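Side-chain contacts in flavohemoprotein (Vibrio cholerae O1 biovar El Tor, PDB 4EH1), which probably converts nitric oxide and oxygen to nitrate using NAD(P)H, this chain being the FAD-carrying reductase domain that supplies the electrons: residues I120-G125 with I210-Y215; V124-M129 with Y146-N151; P128-L133 with H156-E161; Q173-R178 with D183-G188. All blocks are in the same frame, centred on the assembly; numbering follows the deposited sequence.

All four contacts lie in the NAD-binding half of the reductase, round one parallel sheet with helices on both faces. Contacts 1 and 2 share Val124 and Gly125 but serve opposite faces: contact 1, partly buried, lays a phenylalanine of helix 210-223 on strand 117-122, whereas contact 2 sets helix 126-138 against two tyrosines of strand 144-150. Contact 3 takes the same helix 126-138 further along and joins it to the start of helix 159-169. Contacts 2 and 3 are buried, yet 3 relies on an amide and a carboxylate where 1 is wholly apolar. Contact 4, at the sheet margin, combines backbone bonds with exposed residues and waters.

Contact 1. Residues I120-G125 with I210-Y215; sequences ISAGVG and IGFMQY
Strand 120-122 and helix 210-215, which meet through Ile120, Ala122 and Phe212, run roughly antiparallel at 148°, their axes 9.1 Å apart. One aromatic ring bridges that gap. Phe212 leaves the helix with CG anti to the backbone N (chi1 170°), and this brings its ring flat over the strand. The methyl of Ala122 sits above the middle of one face, its CB 3.6 Å from the Phe212 centroid and 5° off the ring normal, a well-centred CH-pi contact. Alanine suits the place because a single methyl lets the ring settle close to the backbone; Ser121 C is only 3.8 Å from Phe212 CZ. Ile120 approaches differently. Its CG2 branch meets the far edge of the ring, near the ring plane, at 3.7 Å from Phe212 CZ. The beta-branched isoleucine is at home in an extended strand and also rests on Leu147 and Leu206 of the strands beside it. Between these two, Ser121 points away from the helix toward Tyr148 and leaves mainly its backbone for the ring. Helix 210-223 thus covers one face of the sheet, just before the strand gives way to the Gly123-Gly125 turn, which by similarity belongs to the NADP site. Since the touching groups here are methyls, ring carbons and peptide atoms of the strand, the attachment rests on dispersion and the exclusion of water, with no directional polar bond between the two segments.

Contact 2. Residues V124-M129 with Y146-N151; sequences VGATPM and YLYACN. With FAD (flavin-adenine dinucleotide), chain C.
With chi1 near 180° (-179° and -174°), Tyr146 and Tyr148 swing their rings away from the backbone N, and as alternate residues of one strand they send them from the same face toward Ala126. The methyl of Ala126 rests against both: its CB lies 3.4 Å from Tyr148 CE1, approaching that ring obliquely, and 3.8 Å from Tyr146 OH. A residue this small lets its stretch of backbone come close to the two rings. Met129 adds a looser touch at the edge of the Tyr146 ring, with its CB 4.2 Å from Tyr146 CE2. The phenol of Tyr146 is satisfied through a water lying in the plane of its ring, which accepts from the hydroxyl and donates to Ala126 O at 2.7 Å. Tyr148 OH instead hydrogen-bonds Gly123 O, in the glycine turn. Val124 to Pro128 probably form part of the NADP(+) site, and the flavin is close by, Val124 CG2 being 3.9 Å from FAD O2. These contacts belong to the beta-alpha-beta unit of strand 117-122, helix 126-138 and strand 144-150; Ala126 and Met129 also rest on Ser121, Met129 reaches Cys207 of strand 203-208, and Thr157, ahead of helix 159-169, packs against Tyr148.

Contact 3. Residues P128-L133 with H156-E161; sequences PMQAIL and HTFAQE
Gln130 and Phe158 reach past each other from opposite sides, the amide stacked on the ring, and this is the tightly packed part of the contact. The amide and ring planes are only 18° apart, with Gln130 CG 3.8 Å from the Phe158 centroid in a CH-pi contact and Gln130 OE1 3.5 Å from Phe158 CD2. A bend at chi2 (66°) folds the glutamine so that its amide stays over the ring while NE2 turns to Glu161. There Gln130 NE2 donates to Glu161 OE1 at 3.0 Å, with an N-H...O angle of 149°; the oxygen is met on its anti side, and the bond is somewhat tilted from both flat groups. The amide NE2 also bonds Thr162 OG1, while the same Glu161 oxygen takes a salt bridge from Arg69 and a bond from His134, a convergence that would probably favour the ionised carboxylate. The opposite face of the Phe158 ring carries Thr157 CG2, so the phenylalanine is sandwiched. Phe158, third residue of the type II turn from His156 to Ala159, takes the N-cap position of helix 159-169 with positive phi. Here two helices on one face of the parallel NAD-binding sheet meet, and strand 68-73 of the FAD-binding half, with Arg69 and Ser71, adjoins them. The outer side is slacker: Ala159 and Gln160 are partly exposed and do not touch segment 128-133, and the turn's own Ala159 N to His156 O bond is weak at 3.3 Å. His156 bonds Tyr177 OH, and in the second subunit Lys94 packs on His156 and Ala159, Gly96 on Gln160.

Contact 4. Residues Q173-R178 with D183-G188; sequences QQVWYR and DDVLQG
Trp176 offers one face of its indole to Leu186, whose CD1 lies 3.4 Å above the ring plane toward the rim and whose CB is 3.6 Å from Trp176 CD1; Gln174 CG shares that face. On the other side of the sheet, Val185 covers a face of Tyr177, with CG2 3.7 Å from Tyr177 CD2, while the tyrosine hydroxyl bonds His156 ND1. Both rings have CG beside the backbone N (chi1 -73°), and their alternation along the strand puts them on opposite faces. Between these two faces runs the backbone pairing: Leu186 N to Val175 O at 2.9 Å, Tyr177 N to Leu186 O at 2.9 Å and Gly188 N to Tyr177 O at 2.8 Å. This is parallel pairing, Trp176 beside Leu186 and Tyr177 beside Gln187. Gly188 ends it with backbone angles suited to a residue lacking CB. Waters add bridges at the two ends, one between Gln187 NE2 and Arg178 O, another between Val175 N and Asp184 O. Strand 186-187 is the outermost of the parallel sheet on this side. Strand 172-177 lies between it and strand 144-150, where Trp176 rests on Leu147 and Tyr177 on Cys150; Met190 and Leu195 from the following loops also touch the indole.

Contact 1. Residues I120-G125 with I210-Y215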
# COMPACT_ATOMS: atom_id res chain seq x y z
N ILE A 120 15.14 20.25 0.32
CA ILE A 120 16.16 19.34 -0.18
C ILE A 120 16.16 18.09 0.67
O ILE A 120 16.32 18.15 1.89
CB ILE A 120 17.57 19.96 -0.07
CG1 ILE A 120 17.58 21.36 -0.71
CG2 ILE A 120 18.63 19.03 -0.71
CD1 ILE A 120 18.94 22.10 -0.58
N SER A 121 16.00 16.95 0.03
CA SER A 121 16.05 15.70 0.77
C SER A 121 16.49 14.54 -0.11
O SER A 121 16.51 14.66 -1.34
CB SER A 121 14.67 15.38 1.35
OG SER A 121 13.70 15.35 0.32
N ALA A 122 16.79 13.42 0.54
CA ALA A 122 17.19 12.17 -0.11
C ALA A 122 16.53 10.98 0.55
O ALA A 122 16.44 10.89 1.77
CB ALA A 122 18.72 11.98 -0.03
N GLY A 123 16.10 10.04 -0.28
CA GLY A 123 15.54 8.81 0.25
C GLY A 123 14.32 9.12 1.11
O GLY A 123 13.40 9.79 0.68
N VAL A 124 14.34 8.64 2.34
CA VAL A 124 13.17 8.73 3.20
C VAL A 124 13.13 10.09 3.91
O VAL A 124 12.14 10.45 4.57
CB VAL A 124 13.12 7.53 4.19
CG1 VAL A 124 14.09 7.75 5.36
CG2 VAL A 124 11.65 7.28 4.65
N GLY A 125 14.21 10.86 3.73
CA GLY A 125 14.26 12.26 4.12
C GLY A 125 13.09 13.05 3.52
O GLY A 125 12.72 14.12 4.02
N ILE A 210 23.07 11.56 7.41
CA ILE A 210 24.16 12.48 7.71
C ILE A 210 25.13 12.71 6.54
O ILE A 210 25.55 13.85 6.29
CB ILE A 210 24.93 12.04 9.00
CG1 ILE A 210 25.96 13.10 9.41
CG2 ILE A 210 25.60 10.67 8.82
CD1 ILE A 210 25.34 14.50 9.59
N GLY A 211 25.51 11.65 5.83
CA GLY A 211 26.46 11.80 4.72
C GLY A 211 25.95 12.74 3.64
O GLY A 211 26.63 13.67 3.21
N PHE A 212 24.72 12.50 3.20
CA PHE A 212 24.05 13.42 2.28
C PHE A 212 23.90 14.83 2.89
O PHE A 212 24.14 15.86 2.23
CB PHE A 212 22.67 12.86 1.90
CG PHE A 212 21.79 13.86 1.14
CD1 PHE A 212 21.91 14.02 -0.24
CD2 PHE A 212 20.84 14.60 1.81
CE1 PHE A 212 21.10 14.92 -0.93
CE2 PHE A 212 20.02 15.52 1.13
CZ PHE A 212 20.15 15.68 -0.23
N MET A 213 23.52 14.90 4.16
CA MET A 213 23.36 16.22 4.79
C MET A 213 24.70 17.01 4.74
O MET A 213 24.73 18.17 4.31
CB MET A 213 22.90 16.06 6.23
CG MET A 213 22.72 17.37 6.97
SD MET A 213 21.28 18.26 6.33
CE MET A 213 20.08 16.95 6.14
N GLN A 214 25.79 16.38 5.14
CA GLN A 214 27.10 17.03 5.14
C GLN A 214 27.47 17.50 3.73
O GLN A 214 27.90 18.64 3.52
CB GLN A 214 28.16 16.08 5.67
CG GLN A 214 28.09 15.87 7.17
CD GLN A 214 28.50 17.11 7.98
OE1 GLN A 214 29.67 17.49 8.04
NE2 GLN A 214 27.53 17.73 8.60
N TYR A 215 27.27 16.62 2.76
CA TYR A 215 27.50 16.95 1.37
C TYR A 215 26.70 18.19 0.90
O TYR A 215 27.25 19.10 0.27
CB TYR A 215 27.14 15.72 0.54
CG TYR A 215 27.23 15.92 -0.93
CD1 TYR A 215 28.46 16.12 -1.56
CD2 TYR A 215 26.10 15.88 -1.71
CE1 TYR A 215 28.53 16.30 -2.94
CE2 TYR A 215 26.15 16.04 -3.07
CZ TYR A 215 27.36 16.25 -3.69
OH TYR A 215 27.37 16.43 -5.05

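Contact 2. Residues V124-M129 with Y146-N151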
# COMPACT_ATOMS: atom_id res chain seq x y z
N VAL A 124 14.34 8.64 2.34
CA VAL A 124 13.17 8.73 3.20
C VAL A 124 13.13 10.09 3.91
O VAL A 124 12.14 10.45 4.57
CB VAL A 124 13.12 7.53 4.19
CG1 VAL A 124 14.09 7.75 5.36
CG2 VAL A 124 11.65 7.28 4.65
N GLY A 125 14.21 10.86 3.73
CA GLY A 125 14.26 12.26 4.12
C GLY A 125 13.09 13.05 3.52
O GLY A 125 12.72 14.12 4.02
N ALA A 126 12.51 12.53 2.46
CA ALA A 126 11.38 13.18 1.81
C ALA A 126 10.11 13.25 2.69
O ALA A 126 9.27 14.08 2.46
CB ALA A 126 11.07 12.51 0.46
N THR A 127 10.00 12.37 3.69
CA THR A 127 8.77 12.27 4.49
C THR A 127 8.37 13.62 5.15
O THR A 127 7.27 14.12 4.89
CB THR A 127 8.83 11.10 5.51
OG1 THR A 127 9.12 9.87 4.83
CG2 THR A 127 7.52 10.95 6.25
N PRO A 128 9.24 14.23 5.97
CA PRO A 128 8.80 15.52 6.53
C PRO A 128 8.63 16.61 5.47
O PRO A 128 7.78 17.49 5.65
CB PRO A 128 9.92 15.88 7.50
CG PRO A 128 11.13 15.10 6.98
CD PRO A 128 10.56 13.83 6.50
N MET A 129 9.40 16.54 4.38
CA MET A 129 9.29 17.50 3.31
C MET A 129 7.93 17.40 2.68
O MET A 129 7.40 18.40 2.20
CB MET A 129 10.33 17.28 2.23
CG MET A 129 11.75 17.54 2.68
SD MET A 129 11.95 19.11 3.59
CE MET A 129 13.68 18.87 3.98
N TYR A 146 11.68 22.24 -4.93
CA TYR A 146 11.84 20.94 -4.30
C TYR A 146 12.99 20.16 -4.96
O TYR A 146 12.97 19.88 -6.16
CB TYR A 146 10.53 20.20 -4.47
CG TYR A 146 10.46 18.82 -3.86
CD1 TYR A 146 10.67 17.68 -4.64
CD2 TYR A 146 10.12 18.65 -2.52
CE1 TYR A 146 10.58 16.41 -4.10
CE2 TYR A 146 10.03 17.38 -1.96
CZ TYR A 146 10.25 16.26 -2.77
OH TYR A 146 10.15 15.00 -2.24
N LEU A 147 14.02 19.83 -4.18
CA LEU A 147 15.17 19.10 -4.73
C LEU A 147 15.25 17.75 -4.04
O LEU A 147 15.31 17.68 -2.80
CB LEU A 147 16.47 19.89 -4.55
CG LEU A 147 16.51 21.36 -5.02
CD1 LEU A 147 17.83 22.01 -4.65
CD2 LEU A 147 16.28 21.52 -6.50
N TYR A 148 15.26 16.68 -4.82
CA TYR A 148 15.12 15.32 -4.29
C TYR A 148 16.14 14.36 -4.94
O TYR A 148 16.33 14.36 -6.17
CB TYR A 148 13.69 14.78 -4.52
CG TYR A 148 13.46 13.43 -3.85
CD1 TYR A 148 13.65 13.26 -2.49
CD2 TYR A 148 13.11 12.30 -4.61
CE1 TYR A 148 13.48 12.02 -1.86
CE2 TYR A 148 12.95 11.03 -4.00
CZ TYR A 148 13.11 10.91 -2.63
OH TYR A 148 12.93 9.70 -2.00
N ALA A 149 16.81 13.55 -4.11
CA ALA A 149 17.73 12.53 -4.60
C ALA A 149 17.30 11.15 -4.10
O ALA A 149 17.01 10.96 -2.93
CB ALA A 149 19.17 12.84 -4.16
N CYS A 150 17.24 10.18 -5.00
CA CYS A 150 17.01 8.84 -4.55
C CYS A 150 17.84 7.93 -5.45
O CYS A 150 18.55 8.41 -6.33
CB CYS A 150 15.51 8.48 -4.55
SG CYS A 150 14.75 8.72 -6.18
N ASN A 151 17.79 6.62 -5.22
CA ASN A 151 18.68 5.74 -5.95
C ASN A 151 18.22 5.47 -7.38
O ASN A 151 19.04 5.27 -8.27
CB ASN A 151 18.85 4.43 -5.20
CG ASN A 151 19.54 4.61 -3.85
OD1 ASN A 151 20.27 5.58 -3.65
ND2 ASN A 151 19.31 3.68 -2.93
PA FAD C . 16.52 -1.07 14.11
O1A FAD C . 16.54 -0.07 15.14
O2A FAD C . 16.19 -2.43 14.39
O5B FAD C . 17.93 -1.10 13.49
C5B FAD C . 18.71 0.06 13.40
C4B FAD C . 19.99 -0.12 12.61
O4B FAD C . 20.95 -0.87 13.34
C3B FAD C . 19.70 -0.89 11.35
O3B FAD C . 20.55 -0.40 10.34
C2B FAD C . 20.10 -2.28 11.69
O2B FAD C . 20.53 -2.89 10.51
C1B FAD C . 21.18 -2.10 12.71
N9A FAD C . 21.10 -3.17 13.70
C8A FAD C . 20.01 -3.59 14.32
N7A FAD C . 20.29 -4.60 15.14
C5A FAD C . 21.57 -4.85 15.04
C6A FAD C . 22.50 -5.80 15.63
N6A FAD C . 22.08 -6.71 16.53
N1A FAD C . 23.75 -5.73 15.24
C2A FAD C . 24.16 -4.83 14.36
N3A FAD C . 23.39 -3.95 13.78
C4A FAD C . 22.10 -3.91 14.07
N1 FAD C . 12.11 6.56 9.58
C2 FAD C . 11.19 6.50 8.62
O2 FAD C . 11.08 5.47 8.00
N3 FAD C . 10.39 7.50 8.31
C4 FAD C . 10.43 8.64 8.94
O4 FAD C . 9.66 9.51 8.61
C4X FAD C . 11.42 8.80 10.00
N5 FAD C . 11.54 9.91 10.68
C5X FAD C . 12.45 10.04 11.63
C6 FAD C . 12.53 11.22 12.29
C7 FAD C . 13.46 11.38 13.27
C7M FAD C . 13.56 12.67 14.00
C8 FAD C . 14.35 10.29 13.63
C8M FAD C . 15.34 10.51 14.71
C9 FAD C . 14.27 9.10 12.97
C9A FAD C . 13.35 8.94 11.97
N10 FAD C . 13.25 7.74 11.28
C10 FAD C . 12.29 7.65 10.29
C1' FAD C . 14.10 6.61 11.63
C2' FAD C . 13.30 5.59 12.43
O2' FAD C . 12.86 6.08 13.68
C3' FAD C . 14.02 4.31 12.80
O3' FAD C . 15.26 4.56 13.40
C4' FAD C . 14.14 3.30 11.67
O4' FAD C . 12.85 3.03 11.18
C5' FAD C . 14.84 2.00 12.07
O5' FAD C . 14.19 1.28 13.07
P FAD C . 14.09 -0.26 13.09
O1P FAD C . 13.56 -0.60 14.37
O2P FAD C . 13.39 -0.66 11.93
O3P FAD C . 15.57 -0.67 12.95
O HOH W 1 8.96 15.06 -0.05

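Contact 3. Residues P128-L133 with H156-E161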
# COMPACT_ATOMS: atom_id res chain seq x y z
N PRO A 128 9.24 14.23 5.97
CA PRO A 128 8.80 15.52 6.53
C PRO A 128 8.63 16.61 5.47
O PRO A 128 7.78 17.49 5.65
CB PRO A 128 9.92 15.88 7.50
CG PRO A 128 11.13 15.10 6.98
CD PRO A 128 10.56 13.83 6.50
N MET A 129 9.40 16.54 4.38
CA MET A 129 9.29 17.50 3.31
C MET A 129 7.93 17.40 2.68
O MET A 129 7.40 18.40 2.20
CB MET A 129 10.33 17.28 2.23
CG MET A 129 11.75 17.54 2.68
SD MET A 129 11.95 19.11 3.59
CE MET A 129 13.68 18.87 3.98
N GLN A 130 7.35 16.20 2.67
CA GLN A 130 6.00 16.04 2.16
C GLN A 130 4.92 16.77 3.00
O GLN A 130 3.96 17.32 2.44
CB GLN A 130 5.65 14.55 2.02
CG GLN A 130 4.66 14.28 0.87
CD GLN A 130 5.25 14.58 -0.52
OE1 GLN A 130 6.45 14.80 -0.68
NE2 GLN A 130 4.39 14.59 -1.52
N ALA A 131 5.07 16.76 4.32
CA ALA A 131 4.16 17.51 5.21
C ALA A 131 4.29 18.98 4.88
O ALA A 131 3.30 19.69 4.82
CB ALA A 131 4.48 17.24 6.71
N ILE A 132 5.52 19.42 4.63
CA ILE A 132 5.76 20.83 4.33
C ILE A 132 5.16 21.22 2.98
O ILE A 132 4.45 22.21 2.90
CB ILE A 132 7.24 21.17 4.40
CG1 ILE A 132 7.77 20.94 5.83
CG2 ILE A 132 7.47 22.63 3.96
CD1 ILE A 132 9.27 21.23 6.02
N LEU A 133 5.42 20.43 1.93
CA LEU A 133 4.76 20.67 0.66
C LEU A 133 3.25 20.80 0.80
O LEU A 133 2.66 21.73 0.26
CB LEU A 133 4.99 19.52 -0.31
CG LEU A 133 6.36 19.42 -0.97
CD1 LEU A 133 6.41 18.13 -1.81
CD2 LEU A 133 6.66 20.68 -1.80
N HIS A 156 11.64 6.14 -5.92
CA HIS A 156 11.33 7.56 -6.01
C HIS A 156 10.05 7.85 -5.18
O HIS A 156 8.94 7.88 -5.71
CB HIS A 156 11.12 7.92 -7.49
CG HIS A 156 10.88 9.38 -7.75
ND1 HIS A 156 10.90 9.92 -9.02
CD2 HIS A 156 10.60 10.40 -6.91
CE1 HIS A 156 10.67 11.22 -8.94
NE2 HIS A 156 10.48 11.53 -7.67
N THR A 157 10.22 8.07 -3.89
CA THR A 157 9.09 8.20 -2.97
C THR A 157 8.19 9.41 -3.25
O THR A 157 8.69 10.50 -3.44
CB THR A 157 9.64 8.31 -1.55
OG1 THR A 157 10.46 7.16 -1.29
CG2 THR A 157 8.51 8.43 -0.50
N PHE A 158 6.88 9.20 -3.26
CA PHE A 158 5.90 10.25 -3.52
C PHE A 158 5.96 10.82 -4.93
O PHE A 158 5.52 11.96 -5.12
CB PHE A 158 6.09 11.43 -2.55
CG PHE A 158 5.96 11.05 -1.12
CD1 PHE A 158 4.84 10.37 -0.67
CD2 PHE A 158 6.96 11.37 -0.21
CE1 PHE A 158 4.72 10.04 0.69
CE2 PHE A 158 6.85 11.02 1.15
CZ PHE A 158 5.73 10.35 1.58
N ALA A 159 6.49 10.06 -5.90
CA ALA A 159 6.74 10.63 -7.23
C ALA A 159 5.47 11.32 -7.76
O ALA A 159 5.50 12.48 -8.16
CB ALA A 159 7.20 9.57 -8.22
N GLN A 160 4.36 10.60 -7.72
CA GLN A 160 3.12 11.08 -8.33
C GLN A 160 2.48 12.22 -7.52
O GLN A 160 2.04 13.22 -8.07
CB GLN A 160 2.11 9.93 -8.48
CG GLN A 160 0.75 10.38 -9.00
CD GLN A 160 0.83 10.98 -10.40
OE1 GLN A 160 1.83 10.82 -11.11
NE2 GLN A 160 -0.22 11.67 -10.81
N GLU A 161 2.46 12.05 -6.21
CA GLU A 161 1.79 13.01 -5.36
C GLU A 161 2.52 14.34 -5.44
O GLU A 161 1.89 15.39 -5.54
CB GLU A 161 1.72 12.45 -3.94
CG GLU A 161 1.05 13.35 -2.89
CD GLU A 161 1.09 12.71 -1.48
OE1 GLU A 161 1.90 13.10 -0.62
OE2 GLU A 161 0.29 11.79 -1.23

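Contact 4. Residues Q173-R178 with D183-G188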
# COMPACT_ATOMS: atom_id res chain seq x y z
N GLN A 173 10.74 21.71 -9.40
CA GLN A 173 11.41 20.57 -8.82
C GLN A 173 12.52 20.05 -9.73
O GLN A 173 12.46 20.19 -10.96
CB GLN A 173 10.41 19.47 -8.41
CG GLN A 173 10.11 18.39 -9.47
CD GLN A 173 9.47 17.12 -8.85
OE1 GLN A 173 9.96 16.58 -7.86
NE2 GLN A 173 8.39 16.65 -9.45
N GLN A 174 13.55 19.49 -9.10
CA GLN A 174 14.58 18.73 -9.82
C GLN A 174 14.79 17.43 -9.05
O GLN A 174 14.93 17.45 -7.82
CB GLN A 174 15.90 19.50 -9.94
CG GLN A 174 17.00 18.73 -10.72
CD GLN A 174 16.53 18.25 -12.10
OE1 GLN A 174 16.49 17.03 -12.40
NE2 GLN A 174 16.18 19.20 -12.95
N VAL A 175 14.80 16.32 -9.77
CA VAL A 175 15.09 15.03 -9.18
C VAL A 175 16.43 14.41 -9.68
O VAL A 175 16.77 14.55 -10.84
CB VAL A 175 13.93 14.07 -9.44
CG1 VAL A 175 14.31 12.64 -9.06
CG2 VAL A 175 12.65 14.55 -8.67
N TRP A 176 17.19 13.76 -8.79
CA TRP A 176 18.41 13.03 -9.14
C TRP A 176 18.24 11.53 -8.81
O TRP A 176 17.72 11.17 -7.74
CB TRP A 176 19.61 13.54 -8.34
CG TRP A 176 20.14 14.88 -8.74
CD1 TRP A 176 21.25 15.13 -9.47
CD2 TRP A 176 19.59 16.15 -8.40
NE1 TRP A 176 21.42 16.48 -9.62
CE2 TRP A 176 20.43 17.13 -8.96
CE3 TRP A 176 18.46 16.55 -7.67
CZ2 TRP A 176 20.18 18.50 -8.83
CZ3 TRP A 176 18.22 17.91 -7.52
CH2 TRP A 176 19.08 18.87 -8.10
N TYR A 177 18.68 10.65 -9.73
CA TYR A 177 18.70 9.21 -9.47
C TYR A 177 20.16 8.84 -9.41
O TYR A 177 20.93 9.14 -10.35
CB TYR A 177 18.03 8.40 -10.59
CG TYR A 177 16.51 8.47 -10.69
CD1 TYR A 177 15.72 9.01 -9.66
CD2 TYR A 177 15.85 7.96 -11.82
CE1 TYR A 177 14.32 9.05 -9.76
CE2 TYR A 177 14.46 8.01 -11.94
CZ TYR A 177 13.70 8.57 -10.89
OH TYR A 177 12.30 8.61 -10.99
N ARG A 178 20.57 8.24 -8.31
CA ARG A 178 21.98 7.88 -8.15
C ARG A 178 22.42 6.79 -9.13
O ARG A 178 23.53 6.81 -9.62
CB ARG A 178 22.25 7.37 -6.74
CG ARG A 178 23.70 7.15 -6.40
CD ARG A 178 23.78 6.44 -5.08
NE ARG A 178 23.39 5.04 -5.19
CZ ARG A 178 23.15 4.26 -4.14
NH1 ARG A 178 23.26 4.76 -2.92
NH2 ARG A 178 22.80 3.00 -4.32
N ASP A 183 14.03 10.09 -18.12
CA ASP A 183 13.54 11.31 -18.74
C ASP A 183 13.32 12.36 -17.66
O ASP A 183 12.64 12.11 -16.65
CB ASP A 183 12.27 11.01 -19.54
CG ASP A 183 12.54 10.21 -20.83
OD1 ASP A 183 13.62 10.40 -21.45
OD2 ASP A 183 11.68 9.39 -21.22
N ASP A 184 13.93 13.53 -17.87
CA ASP A 184 13.81 14.65 -16.94
C ASP A 184 14.27 14.36 -15.51
O ASP A 184 13.69 14.86 -14.55
CB ASP A 184 12.38 15.20 -16.92
CG ASP A 184 12.32 16.64 -16.43
OD1 ASP A 184 12.96 17.51 -17.06
OD2 ASP A 184 11.65 16.90 -15.40
N VAL A 185 15.29 13.53 -15.34
CA VAL A 185 15.99 13.47 -14.06
C VAL A 185 17.47 13.55 -14.33
O VAL A 185 17.95 13.20 -15.41
CB VAL A 185 15.69 12.19 -13.23
CG1 VAL A 185 14.17 11.93 -13.16
CG2 VAL A 185 16.44 11.03 -13.79
N LEU A 186 18.22 14.01 -13.34
CA LEU A 186 19.66 14.04 -13.53
C LEU A 186 20.23 12.78 -12.89
O LEU A 186 19.78 12.35 -11.84
CB LEU A 186 20.22 15.29 -12.89
CG LEU A 186 19.79 16.54 -13.65
CD1 LEU A 186 19.98 17.76 -12.80
CD2 LEU A 186 20.62 16.64 -14.92
N GLN A 187 21.20 12.19 -13.55
CA GLN A 187 21.84 10.99 -13.03
C GLN A 187 23.04 11.37 -12.17
O GLN A 187 23.92 12.11 -12.60
CB GLN A 187 22.31 10.12 -14.19
CG GLN A 187 22.76 8.77 -13.75
CD GLN A 187 22.85 7.78 -14.89
OE1 GLN A 187 22.75 8.15 -16.07
NE2 GLN A 187 23.04 6.51 -14.56
N GLY A 188 23.10 10.86 -10.96
CA GLY A 188 24.28 11.10 -10.14
C GLY A 188 23.99 11.77 -8.82
O GLY A 188 22.86 11.74 -8.34
O HOH W 2 10.85 18.33 -13.14
O HOH W 3 13.15 16.24 -12.34
O HOH W 4 24.71 6.22 -12.27